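Globin domain-containing protein (Pseudomonas aeruginosa, PDB 1TU9) binds heme as a globin and probably binds oxygen, perhaps as a carrier. Local coordinates at residues 78-81 with 82-85; 115-118 with 119-123. All blocks are in the same frame, centred on the assembly; numbering follows the deposited sequence.

Contact 1. Residues 78-81 with 82-85; sequences SHSR and AALD. With HEM (protoporphyrin IX containing Fe), chain B.
Leu84 lays its CD1 methyl over one face of the His79 imidazole, 3.8 Å from the ring centroid and 15° off the ring normal. This is a CH-pi contact. Leu84 sets CG anti to its carbonyl carbon (chi1 -73°), which brings the side chain alongside the imidazole. The same branch touches the heme, with Leu84 CD1 3.5 Å from C4D of the porphyrin, while CD2 lies against the propionate carbon CAD. The leucine thus lies against both the ring and the heme. His79 binds the heme iron through NE2 at 2.1 Å. Its other nitrogen, ND1, donates to Ser78 OG at 2.9 Å, and that oxygen lies in the ring plane. The bond helps fix the rotation of the imidazole. Ser78 OG also lies 3.0 Å from the propionate oxygen O2A; Leu75 O is another possible acceptor for its proton.

The backbone positions this group. Leu84 N donates to Ser78 O at 2.9 Å. Ser80 O takes two N-H groups from opposite faces of its carbonyl plane, Ala83 N and Asp85 N. The first closes a type I beta turn from Ser80 to Ala83. A water donates to both Arg81 O and Ala83 O across the turn. Farther out, Asp85 OD1 is hydrogen-bonded to Tyr132 OH. The arrangement is the proximal side of a globin heme pocket, with the axial histidine between helices 70-78 and 90-105.

Contact 2. Residues 115-118 with 119-123; sequences DAWR and DVMGR
Trp117 and Met121 both set CG anti to the carbonyl carbon, with chi1 at -86° and -62°, which leaves the two side chains side by side and pointing the same way. Met121 then bends at chi2 and chi3 and passes along the edge of the indole. Its CG lies in the ring plane, 3.7 Å from Trp117 CE3. Its sulfur SD stays at the edge too, 5.2 Å from the centroid of the six-membered ring, a Met-aromatic contact. At the backbone of the pair, Met121 N donates to Trp117 O at 2.9 Å. This is one of the i to i+4 bonds of helix 111-130, the last helix of this globin fold. On its buried side Trp117 packs against Leu98 and Val102 of helix 90-105, and its NE1 is hydrogen-bonded to Ser12. Met121 meets Leu60 and Val61 of helix 46-64. Val120 rests its CG2 3.3 Å from Ala116 O. On the exposed side, Arg123 grips Asp119 side-on in a salt bridge. Arg123 NE donates to Asp119 OD1 at 3.1 Å. Arg123 NH2 donates to Asp119 OD1 at 2.8 Å, from the same face of the carboxylate, and both nitrogens lie about 40° out of its plane. Arg118 extends instead to a salt bridge with Asp96.

In the fold
From the N terminus, helix 5-17 comes first and, after helices 22-32 and 35-40, helix 46-64; both later serve as packing surfaces for contact 2. Helix 70-78 then runs into contact 1, which closes the turn in the loop before helix 90-105. Contact 2 opens only later, on helix 111-130, and closes no loop. The two contacts are in series, neither nested nor crossed. Their centres are about 23 Å apart and their nearest atoms about 12 Å, so they do not touch. Contact 1 joins the loop to the heme and, through Tyr132, to the C-terminal end of the chain. Contact 2 faces helices 5-17, 46-64 and 90-105.

Contact 1. Residues 78-81 with 82-85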
# COMPACT_ATOMS: atom_id res chain seq x y z
N SER A 78 9.71 10.37 4.33
CA SER A 78 9.12 10.05 5.62
C SER A 78 9.37 8.62 6.04
O SER A 78 9.45 8.35 7.25
CB SER A 78 7.62 10.35 5.62
OG SER A 78 6.88 9.47 4.81
N HIS A 79 9.53 7.72 5.08
CA HIS A 79 9.74 6.31 5.37
C HIS A 79 11.23 5.94 5.32
O HIS A 79 11.60 4.79 5.53
CB HIS A 79 8.88 5.43 4.44
CG HIS A 79 7.43 5.41 4.82
ND1 HIS A 79 6.67 6.55 4.88
CD2 HIS A 79 6.61 4.39 5.18
CE1 HIS A 79 5.44 6.25 5.26
NE2 HIS A 79 5.37 4.94 5.46
N SER A 80 12.08 6.93 5.06
CA SER A 80 13.52 6.71 4.93
C SER A 80 14.16 6.37 6.26
O SER A 80 13.58 6.57 7.33
CB SER A 80 14.21 7.94 4.34
OG SER A 80 14.25 8.99 5.29
N ARG A 81 15.40 5.91 6.19
CA ARG A 81 16.18 5.57 7.36
C ARG A 81 16.27 6.73 8.35
O ARG A 81 16.30 6.50 9.56
CB ARG A 81 17.57 5.12 6.93
CG ARG A 81 18.45 4.67 8.09
CD ARG A 81 19.70 3.96 7.62
NE ARG A 81 20.51 4.84 6.80
CZ ARG A 81 21.32 4.45 5.82
NH1 ARG A 81 21.48 3.16 5.52
NH2 ARG A 81 22.00 5.36 5.14
N ALA A 82 16.31 7.96 7.84
CA ALA A 82 16.41 9.17 8.67
C ALA A 82 15.10 9.59 9.35
O ALA A 82 15.09 10.55 10.13
CB ALA A 82 16.92 10.32 7.81
N ALA A 83 14.00 8.91 9.05
CA ALA A 83 12.70 9.25 9.60
C ALA A 83 12.06 7.97 10.15
O ALA A 83 12.54 7.43 11.14
CB ALA A 83 11.85 9.94 8.55
N LEU A 84 11.00 7.44 9.53
CA LEU A 84 10.33 6.28 10.12
C LEU A 84 11.22 5.03 10.09
O LEU A 84 11.07 4.13 10.93
CB LEU A 84 9.01 5.98 9.40
CG LEU A 84 7.87 6.96 9.69
CD1 LEU A 84 6.74 6.78 8.71
CD2 LEU A 84 7.36 6.79 11.11
N ASP A 85 12.14 4.98 9.14
CA ASP A 85 13.13 3.90 8.99
C ASP A 85 12.46 2.57 8.63
O ASP A 85 12.47 1.62 9.41
CB ASP A 85 14.03 3.80 10.23
CG ASP A 85 15.21 2.89 10.02
OD1 ASP A 85 15.44 2.44 8.89
OD2 ASP A 85 15.98 2.59 10.97
CHA HEM B . 2.99 6.26 8.29
CHB HEM B . 1.63 5.22 3.65
CHC HEM B . 4.58 1.51 3.69
CHD HEM B . 5.22 1.94 8.46
C1A HEM B . 2.45 6.33 7.00
C2A HEM B . 1.63 7.41 6.47
C3A HEM B . 1.25 7.13 5.23
C4A HEM B . 1.80 5.85 4.87
CMA HEM B . 0.38 8.03 4.32
CAA HEM B . 1.28 8.69 7.25
CBA HEM B . 2.06 9.87 6.64
CGA HEM B . 3.51 9.55 6.37
O1A HEM B . 4.28 9.37 7.34
O2A HEM B . 3.93 9.50 5.18
C1B HEM B . 2.32 4.13 3.22
C2B HEM B . 2.30 3.50 1.90
C3B HEM B . 3.13 2.47 1.91
C4B HEM B . 3.69 2.43 3.27
CMB HEM B . 1.42 3.96 0.71
CAB HEM B . 3.43 1.47 0.76
CBB HEM B . 3.58 1.86 -0.51
C1C HEM B . 4.93 1.28 5.00
C2C HEM B . 5.60 0.09 5.43
C3C HEM B . 5.76 0.17 6.75
C4C HEM B . 5.21 1.43 7.18
CMC HEM B . 6.02 -1.04 4.48
CAC HEM B . 6.46 -0.90 7.60
CBC HEM B . 6.11 -1.14 8.85
C1D HEM B . 4.72 3.14 8.86
C2D HEM B . 4.78 3.60 10.21
C3D HEM B . 4.09 4.94 10.20
C4D HEM B . 3.66 5.16 8.84
CMD HEM B . 5.41 2.87 11.41
CAD HEM B . 3.89 5.79 11.46
CBD HEM B . 2.75 5.17 12.30
CGD HEM B . 2.57 5.91 13.61
O1D HEM B . 3.47 5.80 14.49
O2D HEM B . 1.54 6.62 13.79
NA HEM B . 2.51 5.41 5.98
NB HEM B . 3.20 3.46 4.03
NC HEM B . 4.69 2.09 6.09
ND HEM B . 4.07 4.07 8.08
FE HEM B . 3.64 3.87 6.10
O HOH W 1 15.20 7.43 11.86

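Contact 2. Residues 115-118 with 119-123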
# COMPACT_ATOMS: atom_id res chain seq x y z
N ASP A 115 -2.37 -8.79 -10.96
CA ASP A 115 -1.17 -8.30 -11.66
C ASP A 115 -1.20 -6.80 -11.86
O ASP A 115 -0.16 -6.13 -11.85
CB ASP A 115 -0.99 -9.00 -13.01
CG ASP A 115 -0.11 -10.21 -12.93
OD1 ASP A 115 -0.06 -10.98 -13.90
OD2 ASP A 115 0.58 -10.48 -11.93
N ALA A 116 -2.39 -6.25 -12.07
CA ALA A 116 -2.51 -4.81 -12.18
C ALA A 116 -2.15 -4.13 -10.86
O ALA A 116 -1.44 -3.13 -10.84
CB ALA A 116 -3.90 -4.41 -12.65
N TRP A 117 -2.62 -4.68 -9.75
CA TRP A 117 -2.25 -4.14 -8.44
C TRP A 117 -0.74 -4.19 -8.24
O TRP A 117 -0.14 -3.23 -7.79
CB TRP A 117 -2.95 -4.90 -7.31
CG TRP A 117 -4.32 -4.40 -6.98
CD1 TRP A 117 -5.52 -4.95 -7.33
CD2 TRP A 117 -4.63 -3.24 -6.20
NE1 TRP A 117 -6.55 -4.21 -6.81
CE2 TRP A 117 -6.03 -3.15 -6.11
CE3 TRP A 117 -3.86 -2.27 -5.56
CZ2 TRP A 117 -6.66 -2.15 -5.40
CZ3 TRP A 117 -4.48 -1.26 -4.87
CH2 TRP A 117 -5.88 -1.21 -4.78
N ARG A 118 -0.13 -5.32 -8.54
CA ARG A 118 1.31 -5.46 -8.34
C ARG A 118 2.10 -4.48 -9.19
O ARG A 118 3.06 -3.87 -8.73
CB ARG A 118 1.75 -6.92 -8.55
CG ARG A 118 1.30 -7.78 -7.37
CD ARG A 118 1.88 -9.19 -7.30
NE ARG A 118 1.53 -9.85 -6.05
CZ ARG A 118 2.21 -9.73 -4.90
NH1 ARG A 118 3.31 -9.00 -4.82
NH2 ARG A 118 1.77 -10.36 -3.83
N ASP A 119 1.66 -4.28 -10.43
CA ASP A 119 2.32 -3.38 -11.37
C ASP A 119 2.14 -1.92 -10.92
O ASP A 119 3.12 -1.18 -10.79
CB ASP A 119 1.71 -3.65 -12.75
CG ASP A 119 2.31 -2.85 -13.86
OD1 ASP A 119 3.09 -1.88 -13.66
OD2 ASP A 119 1.95 -3.12 -15.02
N VAL A 120 0.90 -1.53 -10.66
CA VAL A 120 0.59 -0.16 -10.32
C VAL A 120 1.20 0.23 -8.96
O VAL A 120 1.80 1.29 -8.82
CB VAL A 120 -0.93 0.11 -10.36
CG1 VAL A 120 -1.30 1.46 -9.76
CG2 VAL A 120 -1.42 0.00 -11.81
N MET A 121 1.04 -0.62 -7.95
CA MET A 121 1.66 -0.31 -6.66
C MET A 121 3.18 -0.37 -6.74
O MET A 121 3.85 0.44 -6.10
CB MET A 121 1.18 -1.27 -5.57
CG MET A 121 -0.31 -1.20 -5.28
SD MET A 121 -0.83 0.33 -4.45
CE MET A 121 -1.48 1.24 -5.81
N GLY A 122 3.72 -1.31 -7.51
CA GLY A 122 5.16 -1.47 -7.60
C GLY A 122 5.89 -0.25 -8.09
O GLY A 122 7.02 0.01 -7.67
N ARG A 123 5.26 0.54 -8.95
CA ARG A 123 5.89 1.75 -9.48
C ARG A 123 6.20 2.73 -8.39
O ARG A 123 7.29 3.29 -8.33
CB ARG A 123 4.97 2.47 -10.45
CG ARG A 123 4.61 1.67 -11.58
CD ARG A 123 3.42 2.19 -12.27
NE ARG A 123 3.01 1.16 -13.17
CZ ARG A 123 2.55 1.39 -14.38
NH1 ARG A 123 2.41 2.63 -14.83
NH2 ARG A 123 2.23 0.38 -15.14